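Local coordinates for prophenoloxidase b (Marsupenaeus japonicus, PDB 3WKY), which probably oxidises phenolic substrates at a type 3 copper site once activated, as a crustacean hemolymph prophenoloxidase, at residues E433-S441 against L665-R673. Residues are numbered along the deposited sequence; the frame is centred on the assembly and turned at random. Where two conformers were deposited one is given.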
# COMPACT_ATOMS: atom_id res chain seq x y z
N GLU A 433 -4.94 -1.57 57.28
CA GLU A 433 -5.73 -1.92 58.45
C GLU A 433 -5.92 -3.44 58.54
O GLU A 433 -5.66 -4.16 57.58
CB GLU A 433 -7.09 -1.23 58.40
CG GLU A 433 -7.46 -0.43 59.65
CD GLU A 433 -6.55 0.77 59.88
OE1 GLU A 433 -6.95 1.91 59.56
OE2 GLU A 433 -5.42 0.58 60.39
N HIS A 434 -6.36 -3.92 59.70
CA HIS A 434 -6.66 -5.33 59.89
C HIS A 434 -7.76 -5.78 58.94
O HIS A 434 -8.79 -5.12 58.84
CB HIS A 434 -7.10 -5.61 61.33
CG HIS A 434 -7.71 -6.97 61.52
ND1 HIS A 434 -9.06 -7.20 61.38
CD2 HIS A 434 -7.15 -8.16 61.83
CE1 HIS A 434 -9.31 -8.48 61.59
NE2 HIS A 434 -8.17 -9.09 61.87
N TRP A 435 -7.54 -6.89 58.24
CA TRP A 435 -8.55 -7.40 57.33
C TRP A 435 -8.69 -8.91 57.37
O TRP A 435 -9.69 -9.47 56.92
CB TRP A 435 -8.31 -6.90 55.89
CG TRP A 435 -7.00 -7.32 55.29
CD1 TRP A 435 -5.82 -6.64 55.33
CD2 TRP A 435 -6.75 -8.50 54.53
NE1 TRP A 435 -4.85 -7.33 54.65
CE2 TRP A 435 -5.40 -8.48 54.15
CE3 TRP A 435 -7.55 -9.59 54.13
CZ2 TRP A 435 -4.82 -9.50 53.39
CZ3 TRP A 435 -6.97 -10.60 53.39
CH2 TRP A 435 -5.62 -10.55 53.03
N ILE A 436 -7.68 -9.59 57.91
CA ILE A 436 -7.77 -11.04 58.08
C ILE A 436 -7.08 -11.47 59.38
O ILE A 436 -5.97 -11.02 59.68
CB ILE A 436 -7.23 -11.82 56.85
CG1 ILE A 436 -7.60 -13.30 56.96
CG2 ILE A 436 -5.72 -11.62 56.68
CD1 ILE A 436 -7.10 -14.15 55.80
N ASP A 437 -7.75 -12.31 60.16
CA ASP A 437 -7.21 -12.77 61.43
C ASP A 437 -5.84 -13.41 61.25
O ASP A 437 -5.61 -14.08 60.23
CB ASP A 437 -8.16 -13.75 62.10
CG ASP A 437 -9.35 -13.07 62.75
OD1 ASP A 437 -9.20 -11.91 63.19
OD2 ASP A 437 -10.44 -13.69 62.82
N ASP A 438 -4.94 -13.14 62.20
CA ASP A 438 -3.60 -13.74 62.25
C ASP A 438 -2.63 -13.20 61.21
O ASP A 438 -1.58 -13.80 60.94
CB ASP A 438 -3.67 -15.27 62.18
CG ASP A 438 -4.36 -15.87 63.38
OD1 ASP A 438 -4.06 -15.43 64.51
OD2 ASP A 438 -5.21 -16.77 63.20
N TYR A 439 -2.96 -12.06 60.62
CA TYR A 439 -2.03 -11.41 59.71
C TYR A 439 -2.01 -9.93 60.01
O TYR A 439 -3.07 -9.30 60.12
CB TYR A 439 -2.39 -11.65 58.24
CG TYR A 439 -1.50 -10.90 57.26
CD1 TYR A 439 -0.19 -11.30 57.05
CD2 TYR A 439 -1.98 -9.81 56.54
CE1 TYR A 439 0.64 -10.62 56.16
CE2 TYR A 439 -1.17 -9.13 55.65
CZ TYR A 439 0.13 -9.54 55.46
OH TYR A 439 0.94 -8.86 54.58
N VAL A 440 -0.81 -9.37 60.17
CA VAL A 440 -0.65 -7.93 60.26
C VAL A 440 0.26 -7.48 59.12
O VAL A 440 1.41 -7.92 59.03
CB VAL A 440 -0.07 -7.48 61.61
CG1 VAL A 440 0.14 -5.96 61.62
CG2 VAL A 440 -1.01 -7.89 62.76
N SER A 441 -0.25 -6.63 58.25
CA SER A 441 0.52 -6.15 57.11
C SER A 441 1.73 -5.34 57.56
O SER A 441 1.61 -4.44 58.39
CB SER A 441 -0.35 -5.28 56.20
OG SER A 441 -1.43 -6.03 55.68
N LEU A 665 -3.19 -10.28 45.60
CA LEU A 665 -3.33 -11.63 46.12
C LEU A 665 -4.39 -12.41 45.33
O LEU A 665 -5.58 -12.08 45.39
CB LEU A 665 -3.72 -11.59 47.60
CG LEU A 665 -2.75 -10.86 48.53
CD1 LEU A 665 -3.34 -10.66 49.94
CD2 LEU A 665 -1.43 -11.61 48.60
N ARG A 666 -3.94 -13.42 44.59
CA ARG A 666 -4.84 -14.32 43.88
C ARG A 666 -5.69 -15.13 44.87
O ARG A 666 -6.83 -15.49 44.58
CB ARG A 666 -4.05 -15.25 42.96
CG ARG A 666 -4.88 -16.34 42.31
CD ARG A 666 -4.07 -17.24 41.39
NE ARG A 666 -3.94 -16.69 40.04
CZ ARG A 666 -4.91 -16.68 39.13
NH1 ARG A 666 -6.12 -17.16 39.43
NH2 ARG A 666 -4.69 -16.16 37.93
N ASP A 667 -5.13 -15.38 46.04
CA ASP A 667 -5.79 -16.11 47.11
C ASP A 667 -5.44 -15.42 48.42
O ASP A 667 -4.35 -15.62 48.96
CB ASP A 667 -5.31 -17.57 47.12
CG ASP A 667 -5.76 -18.34 48.35
OD1 ASP A 667 -6.79 -17.98 48.95
OD2 ASP A 667 -5.06 -19.31 48.72
N PRO A 668 -6.35 -14.58 48.93
CA PRO A 668 -6.04 -13.71 50.07
C PRO A 668 -5.57 -14.48 51.31
O PRO A 668 -4.78 -13.96 52.10
CB PRO A 668 -7.37 -13.01 50.35
CG PRO A 668 -8.10 -13.03 49.02
CD PRO A 668 -7.70 -14.33 48.39
N SER A 669 -6.03 -15.72 51.47
CA SER A 669 -5.65 -16.51 52.63
C SER A 669 -4.17 -16.92 52.59
O SER A 669 -3.63 -17.40 53.59
CB SER A 669 -6.54 -17.75 52.75
OG SER A 669 -6.12 -18.77 51.85
N SER A 670 -3.52 -16.71 51.45
CA SER A 670 -2.10 -17.03 51.31
C SER A 670 -1.21 -16.24 52.27
O SER A 670 -0.06 -16.63 52.51
CB SER A 670 -1.64 -16.80 49.87
OG SER A 670 -1.60 -15.41 49.57
N VAL A 671 -1.71 -15.14 52.82
CA VAL A 671 -0.90 -14.35 53.75
C VAL A 671 -0.74 -15.04 55.10
O VAL A 671 0.12 -14.67 55.90
CB VAL A 671 -1.44 -12.91 53.98
CG1 VAL A 671 -1.41 -12.11 52.68
CG2 VAL A 671 -2.84 -12.94 54.58
N LEU A 672 -1.58 -16.04 55.35
CA LEU A 672 -1.59 -16.72 56.64
C LEU A 672 -0.40 -17.65 56.81
O LEU A 672 0.10 -18.22 55.83
CB LEU A 672 -2.89 -17.51 56.81
CG LEU A 672 -4.15 -16.66 56.85
CD1 LEU A 672 -5.40 -17.54 56.90
CD2 LEU A 672 -4.09 -15.74 58.04
N ARG A 673 0.05 -17.80 58.05
CA ARG A 673 1.10 -18.75 58.37
C ARG A 673 0.64 -20.14 57.97
O ARG A 673 -0.45 -20.58 58.33
CB ARG A 673 1.43 -18.74 59.86
CG ARG A 673 1.72 -17.36 60.43
CD ARG A 673 2.02 -17.43 61.92
NE ARG A 673 1.66 -16.19 62.60
CZ ARG A 673 2.48 -15.16 62.77
NH1 ARG A 673 3.73 -15.21 62.30
NH2 ARG A 673 2.06 -14.07 63.41
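Tyr-439 and Leu-672 bring the two backbones closest, their CA atoms 6.1 Å apart, where the last residue of a type II beta turn spanning Ile-436 to Tyr-439 meets the residue that follows the 3-10 segment 668-671. Val-671 fills the middle of the contact. Its CB sits over one face of the Tyr-439 ring, 3.7 Å from the centroid and 10° off the normal, a CH-pi contact; the ring is brought beneath it by a CG anti to the backbone N (chi1 176°). Val-671 CG2 also touches Ile-436 CG2, at 3.8 Å. The far end of the Trp-435 indole reaches Leu-665, Trp-435 CH2 lying 3.8 Å from Leu-665 CD1, and receives Pro-668 O at its edge, while its NE1 is hydrogen-bonded to Glu-432. Ile-436 CD1 packs 3.9 Å from Leu-672 CD1. Replacing Tyr-439 with an alanine would probably leave Val-671 without its aromatic platform and open a gap between Val-671 and the backbone of Ser-441. The contact thus joins the loop between strands 424-432 and 445-456 to the chain leaving strand 655-664, at the surface of the hemocyanin-type Ig-like domain, through apolar packing.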